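Local coordinates for protein serine protease pet (Escherichia coli, PDB 4OM9) that is an autotransporter enterotoxin of enteroaggregative E. coli whose passenger domain acts as a serine protease, probably on alpha-fodrin within host cells, at residues Tyr123-Asn127 against Asn180-Asn184; Leu171-Leu175 against Tyr198-Leu202; Asn189-Asn195 against Gln238-Pro244. All coordinates share one frame; numbering follows the deposited sequence.

Contact 1 (Tyr123-Asn127 against Asn180-Asn184); sequences YNENN and NLRAN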
# COMPACT_ATOMS: atom_id res chain seq x y z
N TYR A 123 35.14 -16.80 17.02
CA TYR A 123 35.53 -16.52 18.40
C TYR A 123 37.05 -16.50 18.62
O TYR A 123 37.51 -15.99 19.63
CB TYR A 123 34.92 -17.56 19.34
CG TYR A 123 34.90 -17.15 20.81
CD1 TYR A 123 34.46 -15.88 21.18
CD2 TYR A 123 35.27 -18.04 21.81
CE1 TYR A 123 34.41 -15.50 22.52
CE2 TYR A 123 35.22 -17.68 23.15
CZ TYR A 123 34.79 -16.40 23.50
OH TYR A 123 34.74 -16.04 24.82
N ASN A 124 37.81 -17.04 17.67
CA ASN A 124 39.25 -17.19 17.83
C ASN A 124 40.06 -16.01 17.31
O ASN A 124 41.29 -16.06 17.30
CB ASN A 124 39.72 -18.46 17.14
CG ASN A 124 39.06 -19.68 17.69
OD1 ASN A 124 38.74 -19.74 18.88
ND2 ASN A 124 38.83 -20.67 16.84
N GLU A 125 39.37 -14.97 16.86
CA GLU A 125 40.01 -13.71 16.53
C GLU A 125 40.32 -13.03 17.84
O GLU A 125 39.64 -13.29 18.82
CB GLU A 125 39.11 -12.83 15.66
CG GLU A 125 38.99 -13.25 14.21
CD GLU A 125 40.15 -12.76 13.37
OE1 GLU A 125 39.95 -11.80 12.60
OE2 GLU A 125 41.26 -13.33 13.49
N ASN A 126 41.34 -12.18 17.87
CA ASN A 126 41.65 -11.48 19.12
C ASN A 126 40.58 -10.42 19.43
O ASN A 126 39.81 -10.01 18.55
CB ASN A 126 43.06 -10.86 19.08
CG ASN A 126 43.24 -9.83 17.98
OD1 ASN A 126 42.36 -9.01 17.71
ND2 ASN A 126 44.40 -9.85 17.34
N ASN A 127 40.56 -9.99 20.69
CA ASN A 127 39.54 -9.07 21.17
C ASN A 127 39.40 -7.78 20.36
O ASN A 127 38.27 -7.36 20.06
CB ASN A 127 39.83 -8.72 22.63
CG ASN A 127 39.36 -9.79 23.58
OD1 ASN A 127 39.08 -10.91 23.16
ND2 ASN A 127 39.26 -9.45 24.86
N ASN A 180 31.66 -8.92 28.78
CA ASN A 180 32.90 -9.70 28.73
C ASN A 180 32.91 -10.67 27.56
O ASN A 180 32.21 -11.69 27.58
CB ASN A 180 33.12 -10.46 30.04
CG ASN A 180 34.58 -10.85 30.26
OD1 ASN A 180 35.38 -10.86 29.33
ND2 ASN A 180 34.93 -11.17 31.52
N LEU A 181 33.73 -10.37 26.56
CA LEU A 181 33.95 -11.25 25.43
C LEU A 181 34.47 -12.61 25.84
O LEU A 181 34.18 -13.59 25.19
CB LEU A 181 34.93 -10.62 24.44
CG LEU A 181 34.30 -9.70 23.40
CD1 LEU A 181 35.37 -9.10 22.49
CD2 LEU A 181 33.23 -10.47 22.60
N ARG A 182 35.27 -12.68 26.90
CA ARG A 182 35.84 -13.95 27.32
C ARG A 182 35.72 -14.12 28.83
O ARG A 182 36.70 -13.96 29.57
CB ARG A 182 37.31 -14.07 26.89
CG ARG A 182 37.70 -13.21 25.68
CD ARG A 182 38.86 -13.79 24.87
NE ARG A 182 38.38 -14.81 23.95
CZ ARG A 182 38.27 -14.67 22.64
NH1 ARG A 182 38.65 -13.55 22.03
NH2 ARG A 182 37.80 -15.67 21.92
N ALA A 183 34.51 -14.43 29.27
CA ALA A 183 34.25 -14.76 30.67
C ALA A 183 34.71 -16.18 31.01
O ALA A 183 34.44 -17.12 30.26
CB ALA A 183 32.77 -14.60 30.97
N ASN A 184 35.40 -16.31 32.15
CA ASN A 184 35.95 -17.60 32.58
C ASN A 184 34.93 -18.43 33.34
O ASN A 184 34.76 -18.29 34.55
CB ASN A 184 37.19 -17.38 33.46
CG ASN A 184 37.72 -18.67 34.07
OD1 ASN A 184 37.84 -19.70 33.39
ND2 ASN A 184 38.03 -18.62 35.35
O HOH W 1 38.02 -10.35 27.94
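A cation-pi pair, Arg182 over Tyr123, ties the loop that leads into helix 127-134 to the corner where strand 172-185 bends within the protease domain. CZ of Arg182 lies 4.0 Å from the centroid of the Tyr123 ring, over the face, with guanidinium and ring planes turned 41° apart. NH2 sits almost centrally above the ring and points to the carbonyl O of Tyr123 itself, although the modelled separation is too short to be trusted in detail. CG of Tyr123 is anti to the backbone N (chi1 -162°), which lays the ring beneath the guanidinium, and the tyrosine OH donates to Leu181 O at 2.5 Å, in the carbonyl plane and on a lone pair. At the guanidinium edge, NH1 gives a bond to Asn127 OD1 of 2.9 Å, arriving nearly along the C=O axis while amide and guanidinium stay close to coplanar; Glu125 O accepts a second, weak bond from NH1. Asn180 OD1 closes an Asx turn on Arg182 N, which fixes the corner from its own side. The cation is thus met by a ring face and neutral oxygens, which probably stabilise its charge through carbonyl dipoles and pi electrons, with no carboxylate among the contact's partners.

Contact 2 (Leu171-Leu175 against Tyr198-Leu202); sequences LSASL and YFTNL
Ser174 and Asn201 bring the two chains to their closest approach, 4.9 Å between CA atoms, with the loop 198-202 running broadly against the direction of strand 172-175 and Leu175 nearest Phe199 further along. Between the backbones stands a water. It accepts from Leu175 N at 3.0 Å and from Asn201 N at 2.7 Å, and appears to donate to Phe199 O.

The side chain that does most is Asn201. Its CG lies anti to the backbone N (chi1 -175°), which carries the amide across to the strand, where ND2 spends both of its N-H groups. One goes to Ala173 O at 3.0 Å; that oxygen lies in the amide plane, yet the nitrogen stands well above the plane of the Ala173 carbonyl. The other goes to Ser172 OG at 3.1 Å, tilted 17° from the amide plane. With two acceptors in such different directions, the amide can hardly rotate. Ser174 answers from the strand: its OG donates to Asn201 O at 2.8 Å, coming in above that carbonyl's plane.

The strand that Asn201 and the water join to the loop belongs to a closed antiparallel sheet, consistent with a barrel of the chymotrypsin-like fold of this peptidase clan, and Ser172 and Ser174 bond through their backbones to Gly151 and Arg149 of the neighbouring strand 143-151.

Phe199, the centre of an inverse gamma turn, supplies the apolar part. Its ring comes obliquely to Leu175, CD2 lying 4.2 Å from Leu175 CB, and CE2 approaches Ala173 O. Tyr13 of the N-terminal helix 10-17 stacks on this ring and Phe42 meets it edge-to-face.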
# COMPACT_ATOMS: atom_id res chain seq x y z
N LEU A 171 7.06 -14.98 21.77
CA LEU A 171 8.45 -14.80 21.38
C LEU A 171 8.87 -13.35 21.59
O LEU A 171 8.31 -12.44 20.98
CB LEU A 171 8.67 -15.23 19.92
CG LEU A 171 10.14 -15.35 19.52
CD1 LEU A 171 10.79 -16.65 20.07
CD2 LEU A 171 10.30 -15.23 18.03
N SER A 172 9.85 -13.13 22.46
CA SER A 172 10.22 -11.77 22.88
C SER A 172 11.72 -11.45 22.74
O SER A 172 12.57 -12.31 22.86
CB SER A 172 9.76 -11.53 24.32
OG SER A 172 10.38 -12.43 25.21
N ALA A 173 12.04 -10.18 22.50
CA ALA A 173 13.39 -9.80 22.14
C ALA A 173 14.13 -9.11 23.28
O ALA A 173 13.54 -8.37 24.05
CB ALA A 173 13.38 -8.92 20.95
N SER A 174 15.43 -9.36 23.36
CA SER A 174 16.29 -8.67 24.33
C SER A 174 17.32 -7.87 23.58
O SER A 174 17.81 -8.31 22.55
CB SER A 174 16.98 -9.64 25.27
OG SER A 174 16.03 -10.41 25.99
N LEU A 175 17.61 -6.67 24.08
CA LEU A 175 18.68 -5.86 23.54
C LEU A 175 19.79 -5.84 24.58
O LEU A 175 19.50 -5.72 25.77
CB LEU A 175 18.20 -4.45 23.23
CG LEU A 175 19.30 -3.42 22.95
CD1 LEU A 175 19.78 -3.58 21.53
CD2 LEU A 175 18.81 -1.96 23.21
N TYR A 198 16.72 0.18 29.96
CA TYR A 198 15.37 0.71 29.71
C TYR A 198 14.54 -0.32 28.94
O TYR A 198 13.42 -0.68 29.34
CB TYR A 198 15.44 2.03 28.95
CG TYR A 198 15.78 3.25 29.80
CD1 TYR A 198 16.82 3.22 30.73
CD2 TYR A 198 15.06 4.43 29.67
CE1 TYR A 198 17.13 4.33 31.51
CE2 TYR A 198 15.37 5.55 30.44
CZ TYR A 198 16.40 5.50 31.35
OH TYR A 198 16.70 6.61 32.12
N PHE A 199 15.09 -0.79 27.83
CA PHE A 199 14.41 -1.81 27.06
C PHE A 199 14.92 -3.15 27.53
O PHE A 199 15.88 -3.71 26.99
CB PHE A 199 14.65 -1.62 25.57
CG PHE A 199 13.72 -2.42 24.73
CD1 PHE A 199 12.42 -1.98 24.52
CD2 PHE A 199 14.14 -3.61 24.15
CE1 PHE A 199 11.55 -2.72 23.73
CE2 PHE A 199 13.26 -4.35 23.35
CZ PHE A 199 11.96 -3.90 23.15
N THR A 200 14.28 -3.66 28.57
CA THR A 200 14.89 -4.70 29.38
C THR A 200 14.05 -5.95 29.37
O THR A 200 12.92 -5.99 29.89
CB THR A 200 15.12 -4.23 30.83
OG1 THR A 200 15.74 -2.94 30.82
CG2 THR A 200 16.01 -5.20 31.56
N ASN A 201 14.61 -6.95 28.72
CA ASN A 201 14.06 -8.27 28.72
C ASN A 201 15.09 -9.21 29.33
O ASN A 201 16.07 -9.55 28.69
CB ASN A 201 13.70 -8.67 27.29
CG ASN A 201 13.01 -10.01 27.22
OD1 ASN A 201 12.81 -10.67 28.24
ND2 ASN A 201 12.60 -10.40 26.01
N LEU A 202 14.89 -9.59 30.59
CA LEU A 202 15.86 -10.42 31.27
C LEU A 202 15.72 -11.88 30.85
O LEU A 202 14.63 -12.35 30.51
CB LEU A 202 15.72 -10.29 32.79
CG LEU A 202 15.77 -8.86 33.34
CD1 LEU A 202 15.43 -8.87 34.82
CD2 LEU A 202 17.12 -8.19 33.09
O HOH W 2 16.57 -6.51 26.87

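Contact 3 (Asn189-Asn195 against Gln238-Pro244); sequences NKVEYEN and QKTYVTP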
# COMPACT_ATOMS: atom_id res chain seq x y z
N ASN A 189 35.63 -20.60 27.96
CA ASN A 189 35.35 -19.18 27.78
C ASN A 189 33.99 -18.90 27.11
O ASN A 189 33.63 -19.55 26.12
CB ASN A 189 36.46 -18.54 26.96
CG ASN A 189 37.66 -18.21 27.82
OD1 ASN A 189 37.65 -18.42 29.03
ND2 ASN A 189 38.71 -17.68 27.20
N LYS A 190 33.25 -17.94 27.67
CA LYS A 190 31.91 -17.61 27.19
C LYS A 190 31.66 -16.11 27.15
O LYS A 190 32.16 -15.36 27.99
CB LYS A 190 30.84 -18.28 28.07
CG LYS A 190 30.75 -19.81 27.94
CD LYS A 190 29.56 -20.34 28.73
CE LYS A 190 29.41 -21.83 28.62
NZ LYS A 190 30.63 -22.53 29.15
N VAL A 191 30.86 -15.68 26.19
CA VAL A 191 30.54 -14.27 26.06
C VAL A 191 29.49 -13.89 27.08
O VAL A 191 28.53 -14.62 27.31
CB VAL A 191 30.08 -13.94 24.65
CG1 VAL A 191 29.51 -12.52 24.56
CG2 VAL A 191 31.24 -14.11 23.69
N GLU A 192 29.72 -12.76 27.74
CA GLU A 192 28.85 -12.31 28.81
C GLU A 192 28.18 -11.02 28.39
O GLU A 192 28.83 -10.14 27.82
CB GLU A 192 29.66 -12.11 30.10
CG GLU A 192 28.86 -11.55 31.28
CD GLU A 192 29.77 -11.09 32.43
OE1 GLU A 192 30.13 -9.89 32.46
OE2 GLU A 192 30.14 -11.91 33.29
N TYR A 193 26.88 -10.92 28.62
CA TYR A 193 26.22 -9.67 28.29
C TYR A 193 25.30 -9.20 29.40
O TYR A 193 24.94 -9.95 30.32
CB TYR A 193 25.47 -9.78 26.94
CG TYR A 193 24.07 -10.42 26.87
CD1 TYR A 193 23.00 -9.94 27.61
CD2 TYR A 193 23.80 -11.43 25.94
CE1 TYR A 193 21.73 -10.48 27.50
CE2 TYR A 193 22.52 -11.99 25.81
CZ TYR A 193 21.49 -11.50 26.60
OH TYR A 193 20.22 -12.01 26.52
N GLU A 194 24.94 -7.93 29.28
CA GLU A 194 24.01 -7.27 30.17
C GLU A 194 22.95 -6.57 29.30
O GLU A 194 23.28 -6.01 28.25
CB GLU A 194 24.74 -6.27 31.06
CG GLU A 194 23.88 -5.46 32.02
CD GLU A 194 24.71 -4.46 32.82
OE1 GLU A 194 24.89 -3.32 32.34
OE2 GLU A 194 25.20 -4.82 33.91
N ASN A 195 21.69 -6.64 29.72
CA ASN A 195 20.63 -5.98 28.96
C ASN A 195 20.66 -4.46 29.07
O ASN A 195 21.23 -3.90 30.00
CB ASN A 195 19.28 -6.48 29.42
CG ASN A 195 18.98 -7.85 28.90
OD1 ASN A 195 18.38 -8.00 27.83
ND2 ASN A 195 19.43 -8.85 29.63
N GLN A 238 21.64 -8.36 35.81
CA GLN A 238 21.70 -9.78 35.45
C GLN A 238 22.62 -9.96 34.26
O GLN A 238 22.55 -9.21 33.28
CB GLN A 238 20.31 -10.32 35.12
CG GLN A 238 20.28 -11.81 34.74
CD GLN A 238 19.09 -12.16 33.84
OE1 GLN A 238 19.01 -11.70 32.71
NE2 GLN A 238 18.16 -12.96 34.36
N LYS A 239 23.52 -10.92 34.36
CA LYS A 239 24.42 -11.21 33.27
C LYS A 239 23.93 -12.46 32.54
O LYS A 239 23.38 -13.39 33.16
CB LYS A 239 25.84 -11.41 33.80
CG LYS A 239 26.45 -10.22 34.54
CD LYS A 239 26.97 -9.18 33.53
CE LYS A 239 27.66 -7.98 34.18
NZ LYS A 239 26.74 -7.20 35.05
N THR A 240 24.13 -12.50 31.22
CA THR A 240 23.84 -13.72 30.47
C THR A 240 25.09 -14.25 29.77
O THR A 240 25.88 -13.49 29.22
CB THR A 240 22.73 -13.49 29.44
OG1 THR A 240 21.55 -13.04 30.11
CG2 THR A 240 22.42 -14.77 28.70
N TYR A 241 25.26 -15.56 29.78
CA TYR A 241 26.41 -16.13 29.11
C TYR A 241 25.99 -16.82 27.83
O TYR A 241 25.00 -17.55 27.80
CB TYR A 241 27.14 -17.10 30.05
CG TYR A 241 27.58 -16.38 31.29
CD1 TYR A 241 26.67 -16.13 32.31
CD2 TYR A 241 28.87 -15.89 31.41
CE1 TYR A 241 27.04 -15.46 33.44
CE2 TYR A 241 29.25 -15.20 32.54
CZ TYR A 241 28.33 -14.99 33.55
OH TYR A 241 28.67 -14.31 34.70
N VAL A 242 26.74 -16.54 26.77
CA VAL A 242 26.52 -17.14 25.48
C VAL A 242 27.64 -18.10 25.10
O VAL A 242 28.82 -17.73 25.10
CB VAL A 242 26.41 -16.09 24.39
CG1 VAL A 242 25.91 -16.73 23.10
CG2 VAL A 242 25.48 -14.95 24.83
N THR A 243 27.26 -19.33 24.78
CA THR A 243 28.20 -20.28 24.18
C THR A 243 28.51 -19.81 22.77
O THR A 243 27.62 -19.76 21.94
CB THR A 243 27.64 -21.71 24.16
OG1 THR A 243 27.54 -22.19 25.51
CG2 THR A 243 28.52 -22.65 23.34
N PRO A 244 29.77 -19.44 22.52
CA PRO A 244 30.18 -18.91 21.21
C PRO A 244 29.97 -19.94 20.12
O PRO A 244 30.35 -21.11 20.33
CB PRO A 244 31.67 -18.61 21.40
CG PRO A 244 31.86 -18.53 22.89
CD PRO A 244 30.90 -19.52 23.46
O HOH W 3 20.58 -7.52 32.28
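The side chains of Tyr193 and Thr240 run alongside each other from the same face of the sheet, the threonine methine against the ring: CB is 3.7 Å from the Tyr193 centroid and only 13° off the normal, a CH-pi contact over one face. The ring is folded over its neighbour by a chi1 of 81°, which sets CG between the backbone N and the carbonyl carbon. Val242 CG2 reaches Tyr193 CD2 obliquely, and Val191 packs against Val242, CB to CB 4.3 Å, on the same face of the sheet. Phe176 stacks with Tyr193, while the phenol OH bonds to Arg149.

On the other face, Glu192 and Tyr241 extend in company, carboxylate and ring nearly perpendicular; the glutamate's OE1 is held by Thr179. Glu192 also crosses the aliphatic part of Lys239, with OE1 3.4 Å from CD. Bends at chi2 and chi4 of that lysine bring its NZ to Glu194 OE2 for a salt bridge of 3.1 Å, made on the anti side of the carboxylate and somewhat out of its plane. Thr237 O is a further partner of the ammonium, and His177 holds Glu194 OE1.

Between the two faces the backbone forms hydrogen-bonded pairs, Val191 with Val242 and Tyr193 with Thr240; Val242 N gives a bond of 2.7 Å to Val191 O. The two strand segments run antiparallel but twisted, their N-to-C directions 143° apart and their axes 4.5 Å apart at the closest. Strand 239-244 pairs at its other edge with strand 221-232, and the strand pairings close into a six-stranded antiparallel barrel, consistent with the second barrel of a chymotrypsin-like serine protease.

Overall arrangement
Strand 172-185 takes part in contacts 1 and 2, and strand 188-195, its neighbour in the sheet, carries one side of contact 3. Contact 2 fastens the beginning of strand 172-185 and contact 1 its far end, their centres 24 Å apart and their nearest atoms about 13 Å apart. Contact 3 lies between, its centre 11 Å from that of contact 1 and 15 Å from that of contact 2. Contacts 1 and 3 meet directly: Asn180 O lies 2.7 Å from Glu192 N, a probable hydrogen bond, and the ring of Tyr123 packs on Pro244. Contacts 2 and 3 touch where Leu202 packs on Gln238. The strand pairing of contact 3 thus lies between two places where loops are attached to the same sheet.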